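Local coordinates for protein SM80.1 Vicilin (Solanum melongena, PDB 5VF5) that probably serves as a seed storage protein of the 7S vicilin type, built from two cupin domains, and binds a copper(II) ion, at residues A246-N251 with I327-T332; G253-P258 with Y391-P396; A275-A280 with Q307-N312. One frame throughout, in Å; residues are numbered along the deposited sequence. Where two conformers were deposited one is given.

Contact 1. Residues A246-N251 with I327-T332; sequences AFMNIN and ITFIAT
Met248 and Phe329 touch across the barrel interior from first torsions that set CG of Met248 anti to its backbone N (chi1 -177°) and CG of Phe329 beside its own backbone N (chi1 -59°). They meet inside the second cupin beta-barrel, between strand 243-250 of one sheet and strand 327-331 of the facing one. The strand segments run 8.4 Å apart at 48°, too far for backbone pairing, so the contact is made by apolar side chains. In one of its two deposited conformers the Met248 chain bends at its last torsion and brings CE to 3.8 Å from CD1 of Phe329, with CE1 of the same ring slightly farther, in an oblique approach. Ile250 crosses Phe329 at about a right angle; its CD1 reaches the root of the aromatic side chain, 3.8 Å from CB of Phe329, instead of the ring. The other branch of Ile250 serves a second partner, CG2 lying 3.9 Å from CB of Ala331. One isoleucine thus spans two successive inward-facing residues of strand 327-331. Val339 and Phe337 flank the contact on the first sheet, Val256 and Phe277 on the second. Where strand 243-250 ends, the main-chain O of Asn251 rests 3.7 Å from CB of Ala331.

Contact 2. Residues G253-P258 with Y391-P396; sequences GGMVLP and YFVAGP
Val393 carries the apolar centre on one face of this antiparallel pair, with Met255 beside it and Leu257 lying across it at about a right angle. Its CG2 is the shared atom, 3.7 Å from CG of Met255 and 3.6 Å from CD2 of Leu257. The Met255 and Val393 side chains point the same way; with chi1 of 64°, CG of Met255 sits between its backbone N and carbonyl carbon, over the partner strand, and the sulphur continues to the backbone of Ala394 and Gly395. On the other face Val256 meets Phe392 obliquely, its CG2 3.6 Å from CE2 of the ring, and the same methyl also packs against the carbonyl O of Tyr391.

Outward from these side chains, four backbone hydrogen bonds join the segments. Met255 and Val393 form the hydrogen-bonded pair, exchanging N-H and C=O in both directions; N of Met255 lies 2.8 Å from O of Val393, and the return bond is 3.0 Å from Val393 N to Met255 O. Beyond them, Leu257 N bonds Tyr391 O, while Gly395 N reaches Gly253 O in a nearly straight bond (173°). Gly253 has a positive phi of 76°, a conformation favoured by glycine, at the turn into the strand.

The pairing adds the short strand 392-394, which follows helix 377-385 in sequence, to strand 254-261 of the second cupin barrel. On its other side strand 254-261 pairs with strand 327-331 through Gly254 and Val256. Phe392 packs inward on Met248 and Ile250 of strand 243-250, and Tyr391 meets Phe353 of strand 351-353 edge-to-face.

Contact 3. Residues A275-A280 with Q307-N312; sequences ARFEMA and QKVRGN
Phe277 and Gly311 pair within an antiparallel beta ladder of the second cupin barrel, where strand 307-313 lines up beside strand 275-281. The segments run 4.7 Å apart at 162°, and Phe277 with Gly311 and Met279 with Val309 are hydrogen-bonded pairs. In the first, Phe277 N to Gly311 O measures 2.9 Å; the return bond from Gly311 N to Phe277 O is longer, 3.3 Å. The Phe277 ring folds back over the glycine: chi1 of 70° sets CG between its backbone N and carbonyl carbon, and Gly311 N lies 3.4 Å above one ring face, offset toward the rim. Gly311 has no side chain, and CE2 of the ring comes to 3.4 Å from its CA. Met279 and Val309 continue the same face side by side; in one of its two deposited conformers the methionine brings CE to 4.1 Å from CG1 of Val309.

The opposite face carries Arg276, Glu278 and Arg310. The Glu278 carboxylate and Arg310 guanidinium are stacked with planes 1° apart, an electrostatic pairing in which no N-H points at the oxygen. Arg276 completes the salt-bridge network through a weak bond, NH2 to Glu278 OE2 at 3.5 Å. That same OE2 lies 3.4 Å from Arg310 NE, above one face of the guanidinium.

Strand 327-331 joins the three contacts. It pairs along one side with strand 254-261 of contact 2, where Ala331 N lies 3.0 Å from Gly254 O, and along the other with strand 275-281 of contact 3, where Ile330 N lies 2.8 Å from Arg276 O. Centres of contacts 1 and 2 are about 8 Å apart; contact 3 is about 13 Å from contact 1 and 14 Å from contact 2. Thus contacts 2 and 3 build the sheet, while contact 1 packs its inner side against the facing one. The copper(II) ion, bound by Cys281, His283 and His325, lies toward contact 3, about 6 Å from the Met279 side chain.

Contact 1. Residues A246-N251 with I327-T332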
ATOM      1  N   ALA A 246      -2.252   5.448  -5.170  1.00 13.56           N
ATOM      2  CA  ALA A 246      -3.223   6.490  -5.026  1.00 13.85           C
ATOM      3  C   ALA A 246      -3.128   7.012  -3.586  1.00 12.55           C
ATOM      4  O   ALA A 246      -2.965   6.260  -2.615  1.00 13.40           O
ATOM      5  CB  ALA A 246      -4.622   5.999  -5.322  1.00 17.58           C
ATOM      6  N   PHE A 247      -3.308   8.312  -3.456  1.00 12.16           N
ATOM      7  CA  PHE A 247      -3.378   8.996  -2.184  1.00 12.36           C
ATOM      8  C   PHE A 247      -4.714   9.729  -2.094  1.00 13.51           C
ATOM      9  O   PHE A 247      -5.015  10.568  -2.950  1.00 14.96           O
ATOM     10  CB  PHE A 247      -2.242  10.015  -2.102  1.00 15.39           C
ATOM     11  CG  PHE A 247      -0.874   9.413  -2.282  1.00 15.89           C
ATOM     12  CD1 PHE A 247      -0.337   9.213  -3.539  1.00 15.22           C
ATOM     13  CD2 PHE A 247      -0.160   8.986  -1.166  1.00 17.13           C
ATOM     14  CE1 PHE A 247       0.930   8.669  -3.687  1.00 15.94           C
ATOM     15  CE2 PHE A 247       1.128   8.465  -1.292  1.00 15.95           C
ATOM     16  CZ  PHE A 247       1.656   8.273  -2.568  1.00 18.16           C
ATOM     17  N   MET A 248      -5.532   9.373  -1.107  1.00 12.19           N
ATOM     18  CA  MET A 248      -6.831  10.022  -0.947  1.00 11.77           C
ATOM     19  C   MET A 248      -6.900  10.573   0.445  1.00 13.66           C
ATOM     20  O   MET A 248      -6.636   9.862   1.409  1.00 14.50           O
ATOM     21  CB  MET A 248      -7.998   9.071  -1.240  1.00 15.28           C
ATOM     22  CG  MET A 248      -9.360   9.734  -1.160  1.00 15.57           C
ATOM     23  SD  MET A 248     -10.625   8.774  -1.985  0.60 16.38           S
ATOM     24  CE  MET A 248     -10.812   7.535  -0.731  0.60 18.73           C
ATOM     25  N   ASN A 249      -7.289  11.842   0.526  1.00 13.83           N
ATOM     26  CA  ASN A 249      -7.547  12.503   1.771  1.00 14.86           C
ATOM     27  C   ASN A 249      -8.962  13.054   1.751  1.00 15.22           C
ATOM     28  O   ASN A 249      -9.348  13.747   0.802  1.00 16.70           O
ATOM     29  CB  ASN A 249      -6.558  13.641   2.027  1.00 18.57           C
ATOM     30  CG  ASN A 249      -6.694  14.198   3.444  1.00 23.06           C
ATOM     31  OD1 ASN A 249      -6.553  13.474   4.423  1.00 25.20           O
ATOM     32  ND2 ASN A 249      -7.077  15.435   3.551  1.00 28.13           N
ATOM     33  N   ILE A 250      -9.721  12.713   2.789  1.00 14.00           N
ATOM     34  CA  ILE A 250     -11.063  13.258   2.995  1.00 14.11           C
ATOM     35  C   ILE A 250     -10.978  14.134   4.257  1.00 15.58           C
ATOM     36  O   ILE A 250     -10.627  13.655   5.362  1.00 16.35           O
ATOM     37  CB  ILE A 250     -12.110  12.147   3.152  1.00 13.78           C
ATOM     38  CG1 ILE A 250     -12.062  11.185   1.946  1.00 12.64           C
ATOM     39  CG2 ILE A 250     -13.496  12.762   3.301  1.00 14.26           C
ATOM     40  CD1 ILE A 250     -13.013  10.047   2.029  1.00 14.11           C
ATOM     41  N   ASN A 251     -11.304  15.406   4.095  1.00 16.25           N
ATOM     42  CA  ASN A 251     -11.243  16.307   5.220  1.00 16.36           C
ATOM     43  C   ASN A 251     -12.281  15.950   6.282  1.00 16.01           C
ATOM     44  O   ASN A 251     -13.298  15.308   5.995  1.00 16.00           O
ATOM     45  CB  ASN A 251     -11.466  17.719   4.740  1.00 18.10           C
ATOM     46  CG  ASN A 251     -10.352  18.255   3.869  1.00 26.76           C
ATOM     47  OD1 ASN A 251      -9.207  17.861   3.974  1.00 36.11           O
ATOM     48  ND2 ASN A 251     -10.677  19.234   3.075  1.00 33.73           N
ATOM     49  N   ILE A 327     -18.529   2.452  -4.414  1.00  9.55           N
ATOM     50  CA  ILE A 327     -18.022   2.639  -3.059  1.00  9.66           C
ATOM     51  C   ILE A 327     -18.111   4.095  -2.657  1.00  9.49           C
ATOM     52  O   ILE A 327     -17.930   4.983  -3.483  1.00  9.73           O
ATOM     53  CB  ILE A 327     -16.549   2.120  -2.981  1.00 11.56           C
ATOM     54  CG1 ILE A 327     -15.899   2.314  -1.626  1.00 17.79           C
ATOM     55  CG2 ILE A 327     -15.655   2.806  -4.004  1.00 13.01           C
ATOM     56  CD1 ILE A 327     -15.943   1.151  -0.763  1.00 21.67           C
ATOM     57  N   THR A 328     -18.283   4.323  -1.371  1.00 10.77           N
ATOM     58  CA  THR A 328     -18.172   5.633  -0.740  1.00 11.09           C
ATOM     59  C   THR A 328     -17.497   5.474   0.601  1.00 10.08           C
ATOM     60  O   THR A 328     -17.623   4.429   1.276  1.00 11.65           O
ATOM     61  CB  THR A 328     -19.543   6.346  -0.615  1.00 11.97           C
ATOM     62  OG1 THR A 328     -19.376   7.666  -0.100  1.00 13.00           O
ATOM     63  CG2 THR A 328     -20.464   5.597   0.311  1.00 11.73           C
ATOM     64  N   PHE A 329     -16.803   6.513   1.003  1.00 10.70           N
ATOM     65  CA  PHE A 329     -16.182   6.642   2.330  1.00 10.90           C
ATOM     66  C   PHE A 329     -16.655   7.954   2.943  1.00 11.27           C
ATOM     67  O   PHE A 329     -16.632   8.984   2.281  1.00 11.36           O
ATOM     68  CB  PHE A 329     -14.667   6.683   2.269  1.00 11.20           C
ATOM     69  CG  PHE A 329     -14.025   5.479   1.653  1.00 11.58           C
ATOM     70  CD1 PHE A 329     -13.791   5.418   0.292  1.00 12.53           C
ATOM     71  CD2 PHE A 329     -13.610   4.412   2.435  1.00 12.97           C
ATOM     72  CE1 PHE A 329     -13.158   4.311  -0.276  1.00 13.03           C
ATOM     73  CE2 PHE A 329     -12.984   3.315   1.895  1.00 13.39           C
ATOM     74  CZ  PHE A 329     -12.761   3.254   0.531  1.00 13.29           C
ATOM     75  N   ILE A 330     -16.977   7.918   4.227  1.00 11.65           N
ATOM     76  CA  ILE A 330     -17.470   9.052   4.973  1.00 12.92           C
ATOM     77  C   ILE A 330     -16.516   9.184   6.194  1.00 12.57           C
ATOM     78  O   ILE A 330     -16.445   8.297   7.053  1.00 14.01           O
ATOM     79  CB  ILE A 330     -18.910   8.830   5.499  1.00 13.98           C
ATOM     80  CG1 ILE A 330     -19.891   8.675   4.330  0.50 16.69           C
ATOM     81  CG2 ILE A 330     -19.317  10.004   6.361  0.50 16.13           C
ATOM     82  CD1 ILE A 330     -20.070   7.230   3.898  0.50 19.01           C
ATOM     83  N   ALA A 331     -15.769  10.268   6.239  1.00 12.14           N
ATOM     84  CA  ALA A 331     -14.898  10.576   7.350  1.00 13.40           C
ATOM     85  C   ALA A 331     -15.701  10.767   8.606  1.00 15.74           C
ATOM     86  O   ALA A 331     -16.798  11.347   8.609  1.00 18.09           O
ATOM     87  CB  ALA A 331     -14.054  11.798   7.052  1.00 14.74           C
ATOM     88  N   THR A 332     -15.210  10.193   9.684  0.50 18.36           N
ATOM     89  CA  THR A 332     -15.967  10.281  10.903  0.50 21.17           C
ATOM     90  C   THR A 332     -15.159  11.164  11.842  0.50 19.99           C
ATOM     91  O   THR A 332     -14.124  10.743  12.352  0.50 21.19           O
ATOM     92  CB  THR A 332     -16.500   8.885  11.378  1.00 24.91           C
ATOM     93  OG1 THR A 332     -15.486   7.890  11.535  1.00 28.32           O
ATOM     94  CG2 THR A 332     -17.628   8.325  10.373  1.00 25.03           C
TER

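Contact 2. Residues G253-P258 with Y391-P396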
ATOM      1  N   GLY A 253     -15.347  15.737   8.478  1.00 22.42           N
ATOM      2  CA  GLY A 253     -16.708  16.075   8.112  1.00 22.88           C
ATOM      3  C   GLY A 253     -17.015  15.910   6.631  1.00 23.20           C
ATOM      4  O   GLY A 253     -18.108  16.291   6.191  1.00 27.03           O
ATOM      5  N   GLY A 254     -16.093  15.326   5.867  1.00 16.27           N
ATOM      6  CA  GLY A 254     -16.316  15.132   4.454  1.00 14.96           C
ATOM      7  C   GLY A 254     -16.642  13.718   4.081  1.00 14.52           C
ATOM      8  O   GLY A 254     -16.597  12.797   4.912  1.00 14.92           O
ATOM      9  N   MET A 255     -16.942  13.560   2.791  1.00 13.33           N
ATOM     10  CA  MET A 255     -17.139  12.243   2.184  1.00 12.60           C
ATOM     11  C   MET A 255     -16.655  12.305   0.762  1.00 12.89           C
ATOM     12  O   MET A 255     -16.662  13.352   0.149  1.00 13.64           O
ATOM     13  CB  MET A 255     -18.596  11.796   2.211  1.00 14.32           C
ATOM     14  CG  MET A 255     -19.527  12.677   1.392  1.00 14.37           C
ATOM     15  SD  MET A 255     -21.270  12.185   1.419  1.00 15.91           S
ATOM     16  CE  MET A 255     -21.252  10.664   0.501  1.00 16.17           C
ATOM     17  N   VAL A 256     -16.213  11.170   0.232  1.00 10.90           N
ATOM     18  CA  VAL A 256     -16.013  11.033  -1.204  1.00  9.90           C
ATOM     19  C   VAL A 256     -17.330  10.588  -1.797  1.00 10.15           C
ATOM     20  O   VAL A 256     -17.998   9.673  -1.268  1.00 12.31           O
ATOM     21  CB  VAL A 256     -14.830  10.110  -1.578  1.00 10.66           C
ATOM     22  CG1 VAL A 256     -14.995   8.669  -1.124  1.00 12.30           C
ATOM     23  CG2 VAL A 256     -14.587  10.185  -3.090  1.00 11.49           C
ATOM     24  N   LEU A 257     -17.783  11.268  -2.837  1.00 11.25           N
ATOM     25  CA  LEU A 257     -19.025  10.880  -3.488  1.00 11.45           C
ATOM     26  C   LEU A 257     -18.906   9.438  -4.032  1.00 10.74           C
ATOM     27  O   LEU A 257     -17.809   9.012  -4.420  1.00 10.84           O
ATOM     28  CB  LEU A 257     -19.352  11.851  -4.612  1.00 12.51           C
ATOM     29  CG  LEU A 257     -19.814  13.223  -4.099  1.00 13.43           C
ATOM     30  CD1 LEU A 257     -19.985  14.162  -5.267  1.00 14.58           C
ATOM     31  CD2 LEU A 257     -21.133  13.141  -3.358  1.00 14.36           C
ATOM     32  N   PRO A 258     -20.022   8.684  -4.050  1.00 10.62           N
ATOM     33  CA  PRO A 258     -19.936   7.335  -4.574  1.00 10.16           C
ATOM     34  C   PRO A 258     -19.287   7.293  -5.959  1.00  9.67           C
ATOM     35  O   PRO A 258     -19.569   8.146  -6.840  1.00 10.87           O
ATOM     36  CB  PRO A 258     -21.386   6.867  -4.582  1.00 11.50           C
ATOM     37  CG  PRO A 258     -22.065   7.688  -3.495  1.00 15.31           C
ATOM     38  CD  PRO A 258     -21.390   9.034  -3.627  1.00 12.24           C
ATOM     39  N   TYR A 391     -16.813  15.375  -6.467  1.00 11.55           N
ATOM     40  CA  TYR A 391     -15.747  14.514  -5.923  1.00 11.53           C
ATOM     41  C   TYR A 391     -15.790  14.310  -4.435  1.00 12.19           C
ATOM     42  O   TYR A 391     -15.965  13.158  -3.959  1.00 11.85           O
ATOM     43  CB  TYR A 391     -14.347  15.005  -6.343  1.00 11.85           C
ATOM     44  CG  TYR A 391     -14.246  15.317  -7.811  1.00 12.69           C
ATOM     45  CD1 TYR A 391     -14.669  14.419  -8.759  1.00 13.35           C
ATOM     46  CD2 TYR A 391     -13.777  16.537  -8.237  1.00 13.23           C
ATOM     47  CE1 TYR A 391     -14.615  14.719 -10.116  1.00 13.87           C
ATOM     48  CE2 TYR A 391     -13.699  16.841  -9.582  1.00 13.35           C
ATOM     49  CZ  TYR A 391     -14.112  15.945 -10.515  1.00 13.56           C
ATOM     50  OH  TYR A 391     -14.007  16.257 -11.847  1.00 17.69           O
ATOM     51  N   PHE A 392     -15.704  15.400  -3.669  1.00 10.97           N
ATOM     52  CA  PHE A 392     -15.812  15.328  -2.206  1.00 12.30           C
ATOM     53  C   PHE A 392     -16.723  16.432  -1.719  1.00 14.00           C
ATOM     54  O   PHE A 392     -16.649  17.567  -2.212  1.00 14.56           O
ATOM     55  CB  PHE A 392     -14.464  15.478  -1.527  1.00 12.22           C
ATOM     56  CG  PHE A 392     -13.395  14.538  -2.026  1.00 11.40           C
ATOM     57  CD1 PHE A 392     -12.624  14.871  -3.135  1.00 12.89           C
ATOM     58  CD2 PHE A 392     -13.114  13.375  -1.371  1.00 11.92           C
ATOM     59  CE1 PHE A 392     -11.619  14.017  -3.587  1.00 15.19           C
ATOM     60  CE2 PHE A 392     -12.104  12.526  -1.805  1.00 12.30           C
ATOM     61  CZ  PHE A 392     -11.355  12.847  -2.905  1.00 14.02           C
ATOM     62  N   VAL A 393     -17.596  16.075  -0.771  1.00 13.14           N
ATOM     63  CA  VAL A 393     -18.595  17.008  -0.253  1.00 13.53           C
ATOM     64  C   VAL A 393     -18.757  16.808   1.253  1.00 15.13           C
ATOM     65  O   VAL A 393     -18.192  15.876   1.823  1.00 14.33           O
ATOM     66  CB  VAL A 393     -19.955  16.830  -0.975  1.00 14.55           C
ATOM     67  CG1 VAL A 393     -19.834  16.998  -2.463  1.00 16.33           C
ATOM     68  CG2 VAL A 393     -20.602  15.504  -0.691  1.00 16.63           C
ATOM     69  N   ALA A 394     -19.559  17.667   1.900  1.00 17.09           N
ATOM     70  CA  ALA A 394     -19.855  17.454   3.297  1.00 17.45           C
ATOM     71  C   ALA A 394     -20.589  16.123   3.480  1.00 16.64           C
ATOM     72  O   ALA A 394     -21.510  15.797   2.749  1.00 18.84           O
ATOM     73  CB  ALA A 394     -20.721  18.580   3.827  1.00 20.05           C
ATOM     74  N   GLY A 395     -20.186  15.387   4.494  1.00 16.48           N
ATOM     75  CA  GLY A 395     -20.846  14.141   4.852  1.00 18.29           C
ATOM     76  C   GLY A 395     -22.104  14.422   5.631  1.00 19.16           C
ATOM     77  O   GLY A 395     -22.366  15.579   5.992  1.00 21.79           O
ATOM     78  N   PRO A 396     -22.901  13.371   5.908  1.00 18.30           N
ATOM     79  CA  PRO A 396     -24.128  13.514   6.655  1.00 19.39           C
ATOM     80  C   PRO A 396     -23.863  14.045   8.063  1.00 22.99           C
ATOM     81  O   PRO A 396     -22.845  13.722   8.654  1.00 24.64           O
ATOM     82  CB  PRO A 396     -24.638  12.077   6.781  1.00 21.00           C
ATOM     83  CG  PRO A 396     -23.997  11.307   5.688  1.00 23.43           C
ATOM     84  CD  PRO A 396     -22.659  11.967   5.506  1.00 18.27           C
TER

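Contact 3. Residues A275-A280 with Q307-N312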
ATOM      1  N   ALA A 275     -13.150   6.144   9.017  1.00 13.75           N
ATOM      2  CA  ALA A 275     -14.258   6.319   8.109  1.00 13.44           C
ATOM      3  C   ALA A 275     -15.256   5.184   8.162  1.00 14.30           C
ATOM      4  O   ALA A 275     -14.927   4.050   8.527  1.00 16.95           O
ATOM      5  CB  ALA A 275     -13.744   6.522   6.668  1.00 15.17           C
ATOM      6  N   ARG A 276     -16.465   5.502   7.757  1.00 14.65           N
ATOM      7  CA  ARG A 276     -17.538   4.549   7.452  1.00 15.95           C
ATOM      8  C   ARG A 276     -17.440   4.322   5.947  1.00 14.80           C
ATOM      9  O   ARG A 276     -17.261   5.276   5.210  1.00 16.57           O
ATOM     10  CB  ARG A 276     -18.888   5.225   7.868  1.00 20.96           C
ATOM     11  CG  ARG A 276     -20.231   4.856   7.276  1.00 26.59           C
ATOM     12  CD  ARG A 276     -21.332   5.824   7.806  1.00 28.92           C
ATOM     13  NE  ARG A 276     -22.669   5.461   7.327  1.00 29.31           N
ATOM     14  CZ  ARG A 276     -23.701   6.302   7.157  1.00 27.48           C
ATOM     15  NH1 ARG A 276     -23.575   7.592   7.432  1.00 24.97           N
ATOM     16  NH2 ARG A 276     -24.882   5.852   6.702  1.00 26.64           N
ATOM     17  N   PHE A 277     -17.509   3.080   5.485  1.00 12.74           N
ATOM     18  CA  PHE A 277     -17.624   2.795   4.081  1.00 12.28           C
ATOM     19  C   PHE A 277     -18.901   2.082   3.753  1.00 11.16           C
ATOM     20  O   PHE A 277     -19.410   1.301   4.577  1.00 12.20           O
ATOM     21  CB  PHE A 277     -16.415   2.028   3.554  1.00 13.41           C
ATOM     22  CG  PHE A 277     -16.316   0.603   4.030  1.00 14.45           C
ATOM     23  CD1 PHE A 277     -16.908  -0.412   3.287  1.00 14.64           C
ATOM     24  CD2 PHE A 277     -15.612   0.267   5.175  1.00 15.70           C
ATOM     25  CE1 PHE A 277     -16.805  -1.739   3.687  1.00 15.55           C
ATOM     26  CE2 PHE A 277     -15.530  -1.050   5.597  1.00 16.17           C
ATOM     27  CZ  PHE A 277     -16.148  -2.049   4.855  1.00 16.10           C
ATOM     28  N   GLU A 278     -19.388   2.252   2.541  1.00 11.91           N
ATOM     29  CA  GLU A 278     -20.494   1.458   2.005  1.00 11.08           C
ATOM     30  C   GLU A 278     -20.127   1.096   0.578  1.00 10.44           C
ATOM     31  O   GLU A 278     -19.700   1.976  -0.188  1.00 10.33           O
ATOM     32  CB  GLU A 278     -21.811   2.210   1.996  1.00 13.04           C
ATOM     33  CG  GLU A 278     -22.259   2.632   3.375  1.00 13.15           C
ATOM     34  CD  GLU A 278     -23.712   3.078   3.432  1.00 17.52           C
ATOM     35  OE1 GLU A 278     -24.311   3.349   2.348  1.00 18.20           O
ATOM     36  OE2 GLU A 278     -24.261   3.149   4.588  1.00 21.70           O
ATOM     37  N   MET A 279     -20.229  -0.152   0.223  1.00 11.00           N
ATOM     38  CA  MET A 279     -19.928  -0.705  -1.072  1.00 11.17           C
ATOM     39  C   MET A 279     -21.157  -1.474  -1.548  1.00 12.05           C
ATOM     40  O   MET A 279     -21.879  -2.083  -0.729  1.00 14.33           O
ATOM     41  CB  MET A 279     -18.685  -1.616  -0.989  0.50 14.71           C
ATOM     42  CG  MET A 279     -18.110  -2.058  -2.330  0.50 13.64           C
ATOM     43  SD  MET A 279     -16.387  -2.602  -2.296  0.50 16.15           S
ATOM     44  CE  MET A 279     -16.573  -4.021  -1.245  0.50 17.65           C
ATOM     45  N   ALA A 280     -21.371  -1.498  -2.861  1.00 12.04           N
ATOM     46  CA  ALA A 280     -22.414  -2.303  -3.502  1.00 12.22           C
ATOM     47  C   ALA A 280     -21.764  -3.504  -4.140  1.00 14.79           C
ATOM     48  O   ALA A 280     -20.919  -3.330  -5.027  1.00 16.11           O
ATOM     49  CB  ALA A 280     -23.144  -1.485  -4.541  1.00 15.29           C
ATOM     50  N   GLN A 307     -25.540  -6.519  -2.588  1.00 17.99           N
ATOM     51  CA  GLN A 307     -25.362  -6.635  -1.154  1.00 20.96           C
ATOM     52  C   GLN A 307     -24.811  -5.340  -0.624  1.00 16.87           C
ATOM     53  O   GLN A 307     -23.928  -4.750  -1.206  1.00 16.09           O
ATOM     54  CB  GLN A 307     -24.389  -7.760  -0.828  1.00 27.04           C
ATOM     55  CG  GLN A 307     -24.287  -8.115   0.659  1.00 31.89           C
ATOM     56  CD  GLN A 307     -25.416  -9.013   1.143  1.00 45.47           C
ATOM     57  OE1 GLN A 307     -26.520  -9.036   0.577  1.00 51.85           O
ATOM     58  NE2 GLN A 307     -25.142  -9.757   2.201  1.00 54.49           N
ATOM     59  N   LYS A 308     -25.336  -4.916   0.511  1.00 19.40           N
ATOM     60  CA  LYS A 308     -24.843  -3.754   1.215  1.00 19.29           C
ATOM     61  C   LYS A 308     -23.641  -4.151   2.052  1.00 19.51           C
ATOM     62  O   LYS A 308     -23.820  -4.735   3.128  1.00 25.32           O
ATOM     63  CB  LYS A 308     -25.945  -3.206   2.130  1.00 22.14           C
ATOM     64  CG  LYS A 308     -27.208  -2.796   1.394  1.00 24.90           C
ATOM     65  CD  LYS A 308     -28.342  -2.457   2.342  1.00 27.40           C
ATOM     66  CE  LYS A 308     -29.396  -1.574   1.680  1.00 32.97           C
ATOM     67  NZ  LYS A 308     -30.070  -2.247   0.547  1.00 37.84           N
ATOM     68  N   VAL A 309     -22.431  -3.882   1.556  1.00 15.78           N
ATOM     69  CA  VAL A 309     -21.204  -4.242   2.211  1.00 14.62           C
ATOM     70  C   VAL A 309     -20.667  -3.018   2.940  1.00 16.12           C
ATOM     71  O   VAL A 309     -20.350  -2.022   2.334  1.00 16.06           O
ATOM     72  CB  VAL A 309     -20.166  -4.814   1.228  1.00 17.20           C
ATOM     73  CG1 VAL A 309     -18.863  -5.140   1.917  1.00 20.78           C
ATOM     74  CG2 VAL A 309     -20.714  -6.041   0.507  1.00 21.90           C
ATOM     75  N   ARG A 310     -20.661  -3.059   4.263  1.00 17.44           N
ATOM     76  CA  ARG A 310     -20.424  -1.899   5.085  1.00 16.23           C
ATOM     77  C   ARG A 310     -19.515  -2.190   6.237  1.00 16.06           C
ATOM     78  O   ARG A 310     -19.385  -3.315   6.700  1.00 18.79           O
ATOM     79  CB  ARG A 310     -21.708  -1.305   5.588  1.00 18.31           C
ATOM     80  CG  ARG A 310     -22.675  -0.975   4.483  1.00 21.83           C
ATOM     81  CD  ARG A 310     -23.959  -0.457   4.992  1.00 25.94           C
ATOM     82  NE  ARG A 310     -24.840  -0.086   3.892  1.00 22.01           N
ATOM     83  CZ  ARG A 310     -26.098   0.301   4.079  1.00 22.95           C
ATOM     84  NH1 ARG A 310     -26.601   0.366   5.318  1.00 26.70           N
ATOM     85  NH2 ARG A 310     -26.853   0.628   3.052  1.00 20.54           N
ATOM     86  N   GLY A 311     -18.888  -1.136   6.709  1.00 13.39           N
ATOM     87  CA  GLY A 311     -18.050  -1.208   7.852  1.00 14.60           C
ATOM     88  C   GLY A 311     -17.422   0.095   8.226  1.00 14.19           C
ATOM     89  O   GLY A 311     -17.722   1.159   7.658  1.00 17.97           O
ATOM     90  N   ASN A 312     -16.509  -0.027   9.163  1.00 14.46           N
ATOM     91  CA  ASN A 312     -15.707   1.062   9.629  1.00 15.49           C
ATOM     92  C   ASN A 312     -14.261   0.709   9.451  1.00 15.75           C
ATOM     93  O   ASN A 312     -13.868  -0.460   9.548  1.00 19.28           O
ATOM     94  CB  ASN A 312     -16.108   1.387  11.087  1.00 20.62           C
ATOM     95  CG  ASN A 312     -17.513   2.037  11.115  1.00 21.04           C
ATOM     96  OD1 ASN A 312     -18.533   1.338  11.093  1.00 30.79           O
ATOM     97  ND2 ASN A 312     -17.557   3.355  10.963  1.00 30.04           N
TER